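Local coordinates for protein cytolethal distending toxin subunit A (Haemophilus ducreyi, PDB 1SR4) that forms, probably as a heterodimer with CdtC, the lectin-like part of a cytolethal distending toxin that is required for delivery of the genotoxic subunit CdtB into host cells, at residues I88-Q91 with I96-W99; A69-W74 with N80-Y85; T164-P167 with Y173-V176; M61-Q66 with F110-Q115; C120-A123 with L128-D131. All coordinates share one frame; numbering follows the deposited sequence.

Contact 1: I88-Q91 with I96-W99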
# COMPACT_ATOMS: atom_id res chain seq x y z
N ILE A 88 5.97 14.09 19.85
CA ILE A 88 6.91 14.59 20.84
C ILE A 88 6.32 15.61 21.80
O ILE A 88 6.83 15.76 22.91
CB ILE A 88 8.20 15.14 20.17
CG1 ILE A 88 9.32 15.29 21.20
CG2 ILE A 88 7.91 16.48 19.49
CD1 ILE A 88 9.83 14.01 21.73
N TYR A 89 5.23 16.27 21.42
CA TYR A 89 4.60 17.25 22.32
C TYR A 89 3.27 16.74 22.87
O TYR A 89 2.54 17.51 23.50
CB TYR A 89 4.32 18.57 21.59
CG TYR A 89 5.53 19.30 21.04
CD1 TYR A 89 6.78 19.18 21.64
CD2 TYR A 89 5.41 20.14 19.93
CE1 TYR A 89 7.88 19.88 21.14
CE2 TYR A 89 6.49 20.83 19.43
CZ TYR A 89 7.72 20.70 20.03
OH TYR A 89 8.80 21.39 19.52
N SER A 90 2.97 15.46 22.65
CA SER A 90 1.69 14.91 23.09
C SER A 90 1.75 13.48 23.63
O SER A 90 0.76 12.74 23.55
CB SER A 90 0.71 14.95 21.90
OG SER A 90 1.24 14.21 20.80
N GLN A 91 2.88 13.07 24.19
CA GLN A 91 2.99 11.71 24.70
C GLN A 91 1.89 11.34 25.70
O GLN A 91 1.45 10.20 25.75
CB GLN A 91 4.35 11.48 25.35
CG GLN A 91 5.50 11.63 24.38
CD GLN A 91 6.15 12.98 24.50
OE1 GLN A 91 5.47 14.01 24.70
NE2 GLN A 91 7.46 13.00 24.36
N ILE A 96 -5.82 8.66 21.85
CA ILE A 96 -6.83 9.55 21.27
C ILE A 96 -6.22 10.15 19.98
O ILE A 96 -6.90 10.86 19.22
CB ILE A 96 -7.21 10.72 22.21
CG1 ILE A 96 -6.01 11.64 22.42
CG2 ILE A 96 -7.74 10.16 23.53
CD1 ILE A 96 -6.35 12.92 23.21
N ARG A 97 -4.94 9.85 19.76
CA ARG A 97 -4.21 10.34 18.58
C ARG A 97 -4.27 9.39 17.38
O ARG A 97 -3.86 9.75 16.27
CB ARG A 97 -2.75 10.58 18.95
CG ARG A 97 -2.55 11.70 19.98
CD ARG A 97 -1.10 11.75 20.44
NE ARG A 97 -0.72 10.50 21.09
CZ ARG A 97 0.54 10.16 21.36
NH1 ARG A 97 1.54 10.99 21.06
NH2 ARG A 97 0.80 8.98 21.91
N ASN A 98 -4.78 8.18 17.61
CA ASN A 98 -4.88 7.15 16.57
C ASN A 98 -6.29 6.98 16.06
O ASN A 98 -7.25 7.07 16.81
CB ASN A 98 -4.37 5.80 17.09
CG ASN A 98 -2.93 5.85 17.54
OD1 ASN A 98 -2.08 6.41 16.84
ND2 ASN A 98 -2.63 5.27 18.70
N TRP A 99 -6.40 6.67 14.76
CA TRP A 99 -7.69 6.50 14.13
C TRP A 99 -7.72 5.24 13.28
O TRP A 99 -6.68 4.78 12.79
CB TRP A 99 -7.99 7.68 13.21
CG TRP A 99 -7.86 9.03 13.87
CD1 TRP A 99 -6.72 9.77 14.01
CD2 TRP A 99 -8.91 9.78 14.47
NE1 TRP A 99 -7.00 10.95 14.67
CE2 TRP A 99 -8.34 10.98 14.96
CE3 TRP A 99 -10.29 9.56 14.65
CZ2 TRP A 99 -9.09 11.97 15.61
CZ3 TRP A 99 -11.04 10.54 15.30
CH2 TRP A 99 -10.44 11.73 15.77
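The hydroxyl OG of Ser90 is held by two groups: Arg97 NH1 donates to it across the contact at 3.2 Å, with an N-H...O angle of 148°, and a further hydrogen bond joins it to the backbone O of Pro86. Both residues belong to the connection between strands 82-86 and 99-103 of the beta-trefoil, where a 3-10 turn ending at Arg97 faces the irregular segment 88-91. The bond is not flat, since Ser90 OG lies tilted about 20° from the guanidinium plane. Over one face of that group sits the carbonyl oxygen of Ser90, 3.1 Å from Arg97 NH1 but at a poor angle, so it does not count as a second hydrogen bond, though it probably adds some electrostatic attraction. Two further acceptors fix the rotation of the guanidinium: Gly94 O takes the NE proton and Asn87 OD1 one from NH1. Ser90, Asn87 and Gly94 all lie in this connection, so the arginine ties parts of it together although the nearest CA atoms, those of Ser90 and Arg97, stay 8.7 Å apart. The bend at chi3 (-61°) turns the guanidinium beyond CD so that NH1 meets Ser90; Arg97 CD itself lies 3.4 Å from Ser90 OG.

Contact 2: A69-W74 with N80-Y85; sequences ALLTVW and NWLWAY
Leu70 pairs with Tyr85 and Thr72 with Trp83 as the two hydrogen-bonded positions of an antiparallel ladder whose short axes run 156° apart. Each pair is closed by reciprocal backbone bonds, and Thr72 N to Trp83 O is the shortest at 2.7 Å. Between them Leu71 and Ala84 form a non-hydrogen-bonded pair with CA atoms 4.3 Å apart. CA-H...O contacts supplement the ladder, notably from Ala84 CA to Leu70 O at 3.1 Å. Beyond the strand end a water takes over, accepting from Trp74 N and donating to Trp81 O.

Apolar contacts gather beside Leu71 and Ala84. Leu71 CD2 meets Leu82 CD2 at 4.0 Å, the two side chains crossing at a slant, and Ala69 CB touches Ala84 CB at 3.7 Å.

Aromatic contacts lie on the side of Thr72, Trp83 and Tyr85. Trp74, its CG anti to the backbone N, reaches the Tyr85 ring: its five-membered ring is nearly parallel to that ring, 13° apart, yet slid so far that they barely overlap, with Tyr85 OH over the indole face. Against Trp83 the planes stand at 79°, and Trp74 CB comes within 3.7 Å of Trp83 CD1. Thr72 CG2 packs on Tyr85 CD2 at 3.9 Å. Phe93 and Tyr173 extend the cluster, each meeting one of its members edge-to-face.

The arrangement is a beta-trefoil hairpin bearing an aromatic patch, and its residues from Trp74 onward fall in the region inferred to mediate binding to target cells.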
# COMPACT_ATOMS: atom_id res chain seq x y z
N ALA A 69 3.02 16.86 12.83
CA ALA A 69 1.89 16.99 13.74
C ALA A 69 0.81 15.99 13.32
O ALA A 69 0.53 15.83 12.14
CB ALA A 69 1.35 18.43 13.72
N LEU A 70 0.21 15.34 14.32
CA LEU A 70 -0.81 14.32 14.09
C LEU A 70 -2.23 14.83 14.39
O LEU A 70 -2.45 15.45 15.44
CB LEU A 70 -0.49 13.11 14.98
CG LEU A 70 0.98 12.66 15.03
CD1 LEU A 70 1.20 11.71 16.22
CD2 LEU A 70 1.34 12.00 13.71
N LEU A 71 -3.18 14.60 13.49
CA LEU A 71 -4.55 15.03 13.73
C LEU A 71 -4.99 14.31 15.01
O LEU A 71 -4.90 13.09 15.11
CB LEU A 71 -5.47 14.60 12.59
CG LEU A 71 -6.91 15.11 12.82
CD1 LEU A 71 -6.97 16.66 12.69
CD2 LEU A 71 -7.84 14.46 11.80
N THR A 72 -5.49 15.07 15.98
CA THR A 72 -5.88 14.44 17.24
C THR A 72 -6.99 15.14 18.01
O THR A 72 -7.25 16.34 17.84
CB THR A 72 -4.65 14.37 18.17
OG1 THR A 72 -5.01 13.73 19.39
CG2 THR A 72 -4.15 15.78 18.48
N VAL A 73 -7.67 14.35 18.83
CA VAL A 73 -8.68 14.85 19.73
C VAL A 73 -7.84 15.59 20.78
O VAL A 73 -6.68 15.22 21.01
CB VAL A 73 -9.41 13.68 20.44
CG1 VAL A 73 -10.09 14.18 21.74
CG2 VAL A 73 -10.40 13.03 19.49
N TRP A 74 -8.37 16.65 21.37
CA TRP A 74 -7.63 17.32 22.44
C TRP A 74 -8.60 17.26 23.63
O TRP A 74 -8.41 16.46 24.54
CB TRP A 74 -7.25 18.76 22.09
CG TRP A 74 -6.50 19.41 23.20
CD1 TRP A 74 -5.29 19.02 23.71
CD2 TRP A 74 -6.94 20.51 24.00
NE1 TRP A 74 -4.95 19.81 24.79
CE2 TRP A 74 -5.94 20.73 24.99
CE3 TRP A 74 -8.07 21.33 23.99
CZ2 TRP A 74 -6.05 21.74 25.95
CZ3 TRP A 74 -8.18 22.34 24.95
CH2 TRP A 74 -7.18 22.53 25.91
N ASN A 80 -15.90 18.65 20.41
CA ASN A 80 -14.82 19.61 20.60
C ASN A 80 -13.94 19.56 19.35
O ASN A 80 -13.92 18.56 18.63
CB ASN A 80 -14.00 19.25 21.83
CG ASN A 80 -14.58 19.84 23.09
OD1 ASN A 80 -14.52 21.05 23.29
ND2 ASN A 80 -15.15 18.99 23.94
N TRP A 81 -13.22 20.65 19.11
CA TRP A 81 -12.35 20.76 17.96
C TRP A 81 -11.16 19.81 18.01
O TRP A 81 -10.63 19.50 19.07
CB TRP A 81 -11.77 22.18 17.82
CG TRP A 81 -12.73 23.30 17.63
CD1 TRP A 81 -12.97 24.33 18.50
CD2 TRP A 81 -13.52 23.57 16.46
NE1 TRP A 81 -13.85 25.23 17.95
CE2 TRP A 81 -14.21 24.79 16.70
CE3 TRP A 81 -13.72 22.91 15.24
CZ2 TRP A 81 -15.08 25.36 15.75
CZ3 TRP A 81 -14.58 23.48 14.31
CH2 TRP A 81 -15.25 24.69 14.57
N LEU A 82 -10.74 19.40 16.82
CA LEU A 82 -9.57 18.55 16.65
C LEU A 82 -8.44 19.52 16.37
O LEU A 82 -8.66 20.61 15.86
CB LEU A 82 -9.76 17.63 15.43
CG LEU A 82 -10.17 16.17 15.63
CD1 LEU A 82 -11.17 16.01 16.77
CD2 LEU A 82 -10.69 15.62 14.32
N TRP A 83 -7.22 19.10 16.70
CA TRP A 83 -6.02 19.88 16.48
C TRP A 83 -4.97 18.91 15.93
O TRP A 83 -5.27 17.75 15.68
CB TRP A 83 -5.51 20.44 17.82
CG TRP A 83 -6.49 21.38 18.46
CD1 TRP A 83 -7.57 21.06 19.22
CD2 TRP A 83 -6.52 22.80 18.29
NE1 TRP A 83 -8.28 22.20 19.53
CE2 TRP A 83 -7.66 23.28 18.98
CE3 TRP A 83 -5.69 23.72 17.63
CZ2 TRP A 83 -7.99 24.65 19.01
CZ3 TRP A 83 -6.02 25.08 17.66
CH2 TRP A 83 -7.17 25.52 18.35
N ALA A 84 -3.75 19.39 15.74
CA ALA A 84 -2.67 18.52 15.29
C ALA A 84 -1.42 18.80 16.14
O ALA A 84 -0.88 19.91 16.14
CB ALA A 84 -2.37 18.75 13.83
N TYR A 85 -1.00 17.78 16.89
CA TYR A 85 0.17 17.84 17.76
C TYR A 85 1.13 16.74 17.36
O TYR A 85 0.70 15.62 17.05
CB TYR A 85 -0.20 17.52 19.22
CG TYR A 85 -0.86 18.60 20.04
CD1 TYR A 85 -0.17 19.24 21.07
CD2 TYR A 85 -2.21 18.92 19.84
CE1 TYR A 85 -0.81 20.16 21.91
CE2 TYR A 85 -2.85 19.83 20.66
CZ TYR A 85 -2.15 20.45 21.69
OH TYR A 85 -2.81 21.32 22.51
O HOH W 1 -11.00 17.16 20.63

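Contact 3: T164-P167 with Y173-V176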
# COMPACT_ATOMS: atom_id res chain seq x y z
N THR A 164 -6.90 21.91 6.25
CA THR A 164 -5.75 22.80 6.17
C THR A 164 -5.10 23.03 7.53
O THR A 164 -5.78 23.02 8.55
CB THR A 164 -6.24 24.17 5.62
OG1 THR A 164 -7.01 23.93 4.44
CG2 THR A 164 -5.08 25.11 5.31
N TYR A 165 -3.79 23.25 7.54
CA TYR A 165 -3.09 23.49 8.80
C TYR A 165 -1.84 24.33 8.56
O TYR A 165 -1.38 24.44 7.43
CB TYR A 165 -2.68 22.17 9.46
CG TYR A 165 -1.70 21.38 8.63
CD1 TYR A 165 -0.32 21.47 8.86
CD2 TYR A 165 -2.15 20.56 7.59
CE1 TYR A 165 0.59 20.76 8.07
CE2 TYR A 165 -1.26 19.85 6.79
CZ TYR A 165 0.11 19.95 7.02
OH TYR A 165 0.97 19.27 6.19
N ASN A 166 -1.30 24.91 9.63
CA ASN A 166 -0.09 25.70 9.52
C ASN A 166 1.10 24.86 9.96
O ASN A 166 1.21 24.50 11.13
CB ASN A 166 -0.18 26.95 10.41
CG ASN A 166 -0.56 26.60 11.86
OD1 ASN A 166 -1.57 25.93 12.11
ND2 ASN A 166 0.25 27.07 12.81
N PRO A 167 2.00 24.51 9.03
CA PRO A 167 3.18 23.71 9.35
C PRO A 167 3.99 24.43 10.44
O PRO A 167 4.37 23.82 11.44
CB PRO A 167 3.93 23.67 8.03
CG PRO A 167 2.83 23.63 7.02
CD PRO A 167 1.84 24.67 7.57
N TYR A 173 1.07 23.04 18.69
CA TYR A 173 0.19 22.51 17.67
C TYR A 173 -0.04 23.35 16.45
O TYR A 173 0.22 24.57 16.43
CB TYR A 173 -1.17 22.31 18.33
CG TYR A 173 -1.66 23.60 18.97
CD1 TYR A 173 -2.29 24.60 18.20
CD2 TYR A 173 -1.45 23.85 20.32
CE1 TYR A 173 -2.69 25.81 18.79
CE2 TYR A 173 -1.84 25.05 20.92
CZ TYR A 173 -2.47 26.03 20.15
OH TYR A 173 -2.88 27.19 20.76
N SER A 174 -0.59 22.68 15.44
CA SER A 174 -0.99 23.31 14.21
C SER A 174 -2.50 23.45 14.37
O SER A 174 -3.15 22.58 14.96
CB SER A 174 -0.68 22.42 13.00
OG SER A 174 0.70 22.50 12.67
N THR A 175 -3.05 24.55 13.88
CA THR A 175 -4.49 24.80 13.94
C THR A 175 -5.06 24.16 12.70
O THR A 175 -4.55 24.36 11.60
CB THR A 175 -4.76 26.32 13.94
OG1 THR A 175 -4.03 26.91 15.03
CG2 THR A 175 -6.26 26.62 14.10
N VAL A 176 -6.13 23.38 12.87
CA VAL A 176 -6.74 22.66 11.75
C VAL A 176 -8.04 23.31 11.29
O VAL A 176 -8.97 23.49 12.06
CB VAL A 176 -7.01 21.20 12.17
CG1 VAL A 176 -7.59 20.42 11.00
CG2 VAL A 176 -5.70 20.55 12.67
O HOH W 2 -1.22 26.69 15.50
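Asn166 meets the facing segment with both its backbone and its side chain. Its carbonyl oxygen accepts from Ser174 OG at 2.6 Å, the hydroxyl standing above the carbonyl plane, about 39° out of it. Its amide oxygen OD1 accepts from Thr175 N at 2.7 Å, this time with the donor in the plane of the amide. One residue thus takes donors from two consecutive residues of the facing segment, where a regular strand pair would have used main-chain groups alone.

Its first torsion explains the reach: Asn166 CG lies between the backbone N and the carbonyl carbon (chi1 52°), which turns the amide across to segment 173-176. The other end of that amide, ND2, donates to a water that in turn donates to Tyr173 O and is hydrogen-bonded to Thr175 OG1, so the bridge reaches both neighbours of Ser174. At the end of strand 162-165, CA-H...O contacts continue the approach, Tyr165 CA lying 3.3 Å from Thr175 O and Val176 CA 3.4 Å from Thr164 O.

In the next shell, Val168 O also accepts from Asn166 ND2, and Asn67 ND2 is hydrogen-bonded to Ser174 OG and to Pro167 O. Ser174 additionally joins its backbone to that of Ala84, which sets the segment against strand 82-86, while Tyr165 OH is held by Thr192 O and Gln66 N.

At the loop end of this beta-trefoil hairpin, side-chain amide, hydroxyl and water replace regular strand pairing, and the in-plane bond at Asn166 OD1 together with the water and Val168 O at ND2 fixes the amide's orientation.

Contact 4: M61-Q66 with F110-Q115; sequences MTLMGQ and FRFVNQ
Leu63 and Phe112 extend toward each other from opposite directions, and the leucine meets the aromatic ring over its face. Leu63 CD1 is 4.0 Å from the centroid of the Phe112 ring and 20° off its normal, a CH-pi contact. The methyl is displaced toward the rim: its nearest ring atom is Phe112 CE1, at 3.8 Å, and the second methyl, Leu63 CD2, reaches the same carbon at 4.0 Å.

Met61 addresses the ring differently. Its CE methyl lies at the ring edge, near its plane, 4.3 Å from Phe112 CE1. The side chain of Met61 sets out away from the segment 110-115, and only the folded chain beyond CB, with chi1, chi2 and chi3 all between 45° and 85°, returns the methyl to the ring. One corner of Phe112 is therefore touched from above by leucine and from the rim by methionine.

No hydrogen bond links the two segments, and the closest CA atoms, of Met61 and Gln115, are 9.2 Å apart; the contact is made by side chains reaching across the interior. Leu195 of strand 189-196 packs on Met61 and Leu63, while Trp99 and Met101 of strand 99-103 also pack with Phe112. The centre of the contact lies about 1 Å from the centre of the chain, in the hydrophobic core of the beta-trefoil. Dispersion and CH-pi attraction between buried apolar groups thus join strands 62-65 and 110-114 without any polar link.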
# COMPACT_ATOMS: atom_id res chain seq x y z
N MET A 61 -3.99 4.02 12.55
CA MET A 61 -2.98 4.83 11.89
C MET A 61 -3.09 6.26 12.38
O MET A 61 -3.93 6.57 13.23
CB MET A 61 -3.21 4.77 10.38
CG MET A 61 -4.68 5.00 9.94
SD MET A 61 -5.24 6.72 9.97
CE MET A 61 -4.55 7.27 8.40
N THR A 62 -2.21 7.13 11.87
CA THR A 62 -2.31 8.54 12.20
C THR A 62 -2.30 9.32 10.88
O THR A 62 -1.85 8.83 9.84
CB THR A 62 -1.13 9.07 13.04
OG1 THR A 62 0.10 8.74 12.38
CG2 THR A 62 -1.15 8.49 14.46
N LEU A 63 -2.84 10.53 10.94
CA LEU A 63 -2.85 11.44 9.80
C LEU A 63 -1.77 12.42 10.25
O LEU A 63 -1.95 13.14 11.24
CB LEU A 63 -4.22 12.13 9.68
CG LEU A 63 -5.32 11.14 9.31
CD1 LEU A 63 -6.71 11.78 9.39
CD2 LEU A 63 -5.04 10.61 7.91
N MET A 64 -0.65 12.42 9.53
CA MET A 64 0.48 13.26 9.90
C MET A 64 0.71 14.41 8.92
O MET A 64 0.78 14.19 7.72
CB MET A 64 1.75 12.39 9.97
CG MET A 64 3.03 13.18 10.32
SD MET A 64 4.59 12.24 10.10
CE MET A 64 4.49 10.96 11.37
N GLY A 65 0.85 15.62 9.44
CA GLY A 65 1.10 16.76 8.58
C GLY A 65 2.58 16.78 8.22
O GLY A 65 3.38 16.01 8.77
N GLN A 66 2.96 17.67 7.32
CA GLN A 66 4.34 17.73 6.86
C GLN A 66 5.33 18.16 7.95
O GLN A 66 6.55 18.00 7.80
CB GLN A 66 4.45 18.66 5.66
CG GLN A 66 3.63 18.16 4.47
CD GLN A 66 4.36 18.40 3.19
OE1 GLN A 66 5.19 17.59 2.78
NE2 GLN A 66 4.08 19.53 2.55
N PHE A 110 -14.10 7.84 2.92
CA PHE A 110 -13.63 7.23 4.14
C PHE A 110 -14.07 8.01 5.36
O PHE A 110 -14.38 9.21 5.29
CB PHE A 110 -12.10 7.16 4.13
CG PHE A 110 -11.55 6.27 3.06
CD1 PHE A 110 -11.52 4.89 3.24
CD2 PHE A 110 -11.10 6.81 1.85
CE1 PHE A 110 -11.05 4.04 2.23
CE2 PHE A 110 -10.63 5.97 0.83
CZ PHE A 110 -10.60 4.58 1.03
N ARG A 111 -14.10 7.32 6.49
CA ARG A 111 -14.44 7.93 7.75
C ARG A 111 -13.34 7.49 8.72
O ARG A 111 -12.67 6.47 8.49
CB ARG A 111 -15.79 7.48 8.23
CG ARG A 111 -15.82 6.08 8.76
CD ARG A 111 -17.06 5.92 9.57
NE ARG A 111 -17.19 4.59 10.15
CZ ARG A 111 -18.27 4.19 10.80
NH1 ARG A 111 -19.30 5.02 10.95
NH2 ARG A 111 -18.33 2.95 11.29
N PHE A 112 -13.15 8.27 9.78
CA PHE A 112 -12.11 8.00 10.77
C PHE A 112 -12.67 7.83 12.17
O PHE A 112 -13.28 8.75 12.72
CB PHE A 112 -11.10 9.15 10.75
CG PHE A 112 -10.40 9.32 9.43
CD1 PHE A 112 -9.20 8.67 9.17
CD2 PHE A 112 -10.98 10.10 8.42
CE1 PHE A 112 -8.58 8.79 7.93
CE2 PHE A 112 -10.36 10.23 7.17
CZ PHE A 112 -9.16 9.57 6.93
N VAL A 113 -12.45 6.66 12.75
CA VAL A 113 -12.94 6.32 14.08
C VAL A 113 -11.80 6.38 15.11
O VAL A 113 -10.78 5.72 14.95
CB VAL A 113 -13.54 4.91 14.06
CG1 VAL A 113 -14.31 4.62 15.38
CG2 VAL A 113 -14.47 4.79 12.84
N ASN A 114 -11.98 7.16 16.17
CA ASN A 114 -10.94 7.28 17.18
C ASN A 114 -10.67 5.97 17.91
O ASN A 114 -11.61 5.30 18.33
CB ASN A 114 -11.31 8.37 18.19
CG ASN A 114 -10.12 8.82 19.02
OD1 ASN A 114 -9.92 8.36 20.15
ND2 ASN A 114 -9.31 9.70 18.45
N GLN A 115 -9.40 5.62 18.06
CA GLN A 115 -9.05 4.37 18.73
C GLN A 115 -9.52 4.31 20.16
O GLN A 115 -10.03 3.30 20.61
CB GLN A 115 -7.53 4.13 18.73
CG GLN A 115 -7.15 2.89 19.52
CD GLN A 115 -5.68 2.55 19.45
OE1 GLN A 115 -4.83 3.45 19.34
NE2 GLN A 115 -5.36 1.26 19.53

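Contact 5: C120-A123 with L128-D131; sequences CVEA and LIHD
Cys120 with Asp131 and Glu122 with Ile129 are hydrogen-bonded pairs of a twisted antiparallel hairpin, whose N-to-C axes are 136° apart and which is joined by four backbone bonds, the straightest Cys120 N to Asp131 O at 2.7 Å and 176°.

Val121, Leu128 and Ala123 pack as apolar groups on one side, where His130 also lies, its ND1 bonded to Thr119 OG1. Val121 CG1 meets Leu128 CD2 at 4.1 Å, and Leu128 CD2 also lies over the backbone of Ala123, 3.9 Å from its CA. Leu82 and Phe142 close round this side toward the trefoil interior.

The other side carries Cys120, Glu122, Ile129 and Asp131. Glu122 CB packs on Ile129 CG1 at 3.9 Å. Beyond it, the extended glutamate chain, with CG anti to the backbone N, runs alongside Asp131, and the carboxylate planes are 27° apart. Glu122 OE1 and Asp131 OD2 approach to 4.2 Å, and one water donates to both. Each has a further partner: Gln140 NE2 for Glu122 OE1 and, in a salt bridge, Arg79 for Asp131 OD2. Cys120 SG is tied to Cys133 in a disulfide.

Two like charges this close would be expected to raise each other's pKa, but the shared water, Gln140 and Arg79 probably offset much of that cost.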
# COMPACT_ATOMS: atom_id res chain seq x y z
N CYS A 120 -16.16 9.75 15.74
CA CYS A 120 -15.74 9.97 14.36
C CYS A 120 -15.35 11.40 14.03
O CYS A 120 -15.93 12.35 14.59
CB CYS A 120 -16.86 9.54 13.40
SG CYS A 120 -16.90 7.74 13.14
N VAL A 121 -14.38 11.54 13.12
CA VAL A 121 -13.93 12.86 12.68
C VAL A 121 -15.13 13.41 11.92
O VAL A 121 -15.76 12.69 11.15
CB VAL A 121 -12.72 12.77 11.70
CG1 VAL A 121 -12.53 14.12 11.00
CG2 VAL A 121 -11.42 12.38 12.48
N GLU A 122 -15.44 14.69 12.14
CA GLU A 122 -16.59 15.31 11.47
C GLU A 122 -16.32 16.76 11.06
O GLU A 122 -15.83 17.56 11.86
CB GLU A 122 -17.80 15.28 12.42
CG GLU A 122 -19.10 15.72 11.75
CD GLU A 122 -20.31 15.57 12.64
OE1 GLU A 122 -20.42 14.55 13.37
OE2 GLU A 122 -21.17 16.49 12.60
N ALA A 123 -16.63 17.11 9.81
CA ALA A 123 -16.43 18.47 9.34
C ALA A 123 -17.52 19.31 10.00
O ALA A 123 -18.71 18.95 9.97
CB ALA A 123 -16.58 18.54 7.82
N LEU A 128 -12.63 20.76 12.19
CA LEU A 128 -13.05 19.38 12.40
C LEU A 128 -13.33 19.18 13.88
O LEU A 128 -12.70 19.79 14.71
CB LEU A 128 -11.94 18.41 11.98
CG LEU A 128 -11.44 18.38 10.53
CD1 LEU A 128 -10.24 17.43 10.43
CD2 LEU A 128 -12.58 17.92 9.58
N ILE A 129 -14.29 18.30 14.19
CA ILE A 129 -14.59 17.97 15.58
C ILE A 129 -14.69 16.45 15.56
O ILE A 129 -14.43 15.84 14.53
CB ILE A 129 -15.96 18.54 16.03
CG1 ILE A 129 -17.09 17.92 15.20
CG2 ILE A 129 -15.95 20.07 15.94
CD1 ILE A 129 -18.50 18.34 15.64
N HIS A 130 -15.02 15.85 16.70
CA HIS A 130 -15.24 14.41 16.75
C HIS A 130 -16.61 14.27 17.40
O HIS A 130 -16.96 15.05 18.30
CB HIS A 130 -14.13 13.68 17.54
CG HIS A 130 -14.10 13.99 19.01
ND1 HIS A 130 -14.50 13.10 19.97
CD2 HIS A 130 -13.66 15.09 19.67
CE1 HIS A 130 -14.32 13.63 21.17
NE2 HIS A 130 -13.81 14.84 21.01
N ASP A 131 -17.42 13.32 16.93
CA ASP A 131 -18.76 13.11 17.48
C ASP A 131 -19.19 11.68 17.22
O ASP A 131 -18.50 10.91 16.51
CB ASP A 131 -19.77 14.08 16.85
CG ASP A 131 -21.02 14.28 17.73
OD1 ASP A 131 -21.10 13.75 18.85
OD2 ASP A 131 -21.94 15.00 17.28
O HOH W 3 -22.87 14.52 14.54

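Overall arrangement
Contact 4 lies nearest the middle of the chain, and the other centres lie about 10 Å (contact 2), 11 Å (contacts 1 and 5) and 15 Å (contact 3) from its own. Probable hydrogen bonds link them: backbone Leu71 N to Leu63 O (2.9 Å) joins contacts 2 and 4, Phe112 O to Val121 N (3.0 Å) joins 4 and 5, and Leu82 N to Leu128 O (2.9 Å) joins 2 and 5. Contact 3 attaches to contact 2 through Ser174 N and Ala84 O, and contact 1 through the indole Trp99 NE1 and Leu71 O. Such linked hairpins form the beta-trefoil, and Tyr173 of contact 3 enlarges the aromatic patch of contact 2, whose Trp74, Trp83 and Tyr85 lie in the inferred cell-binding region.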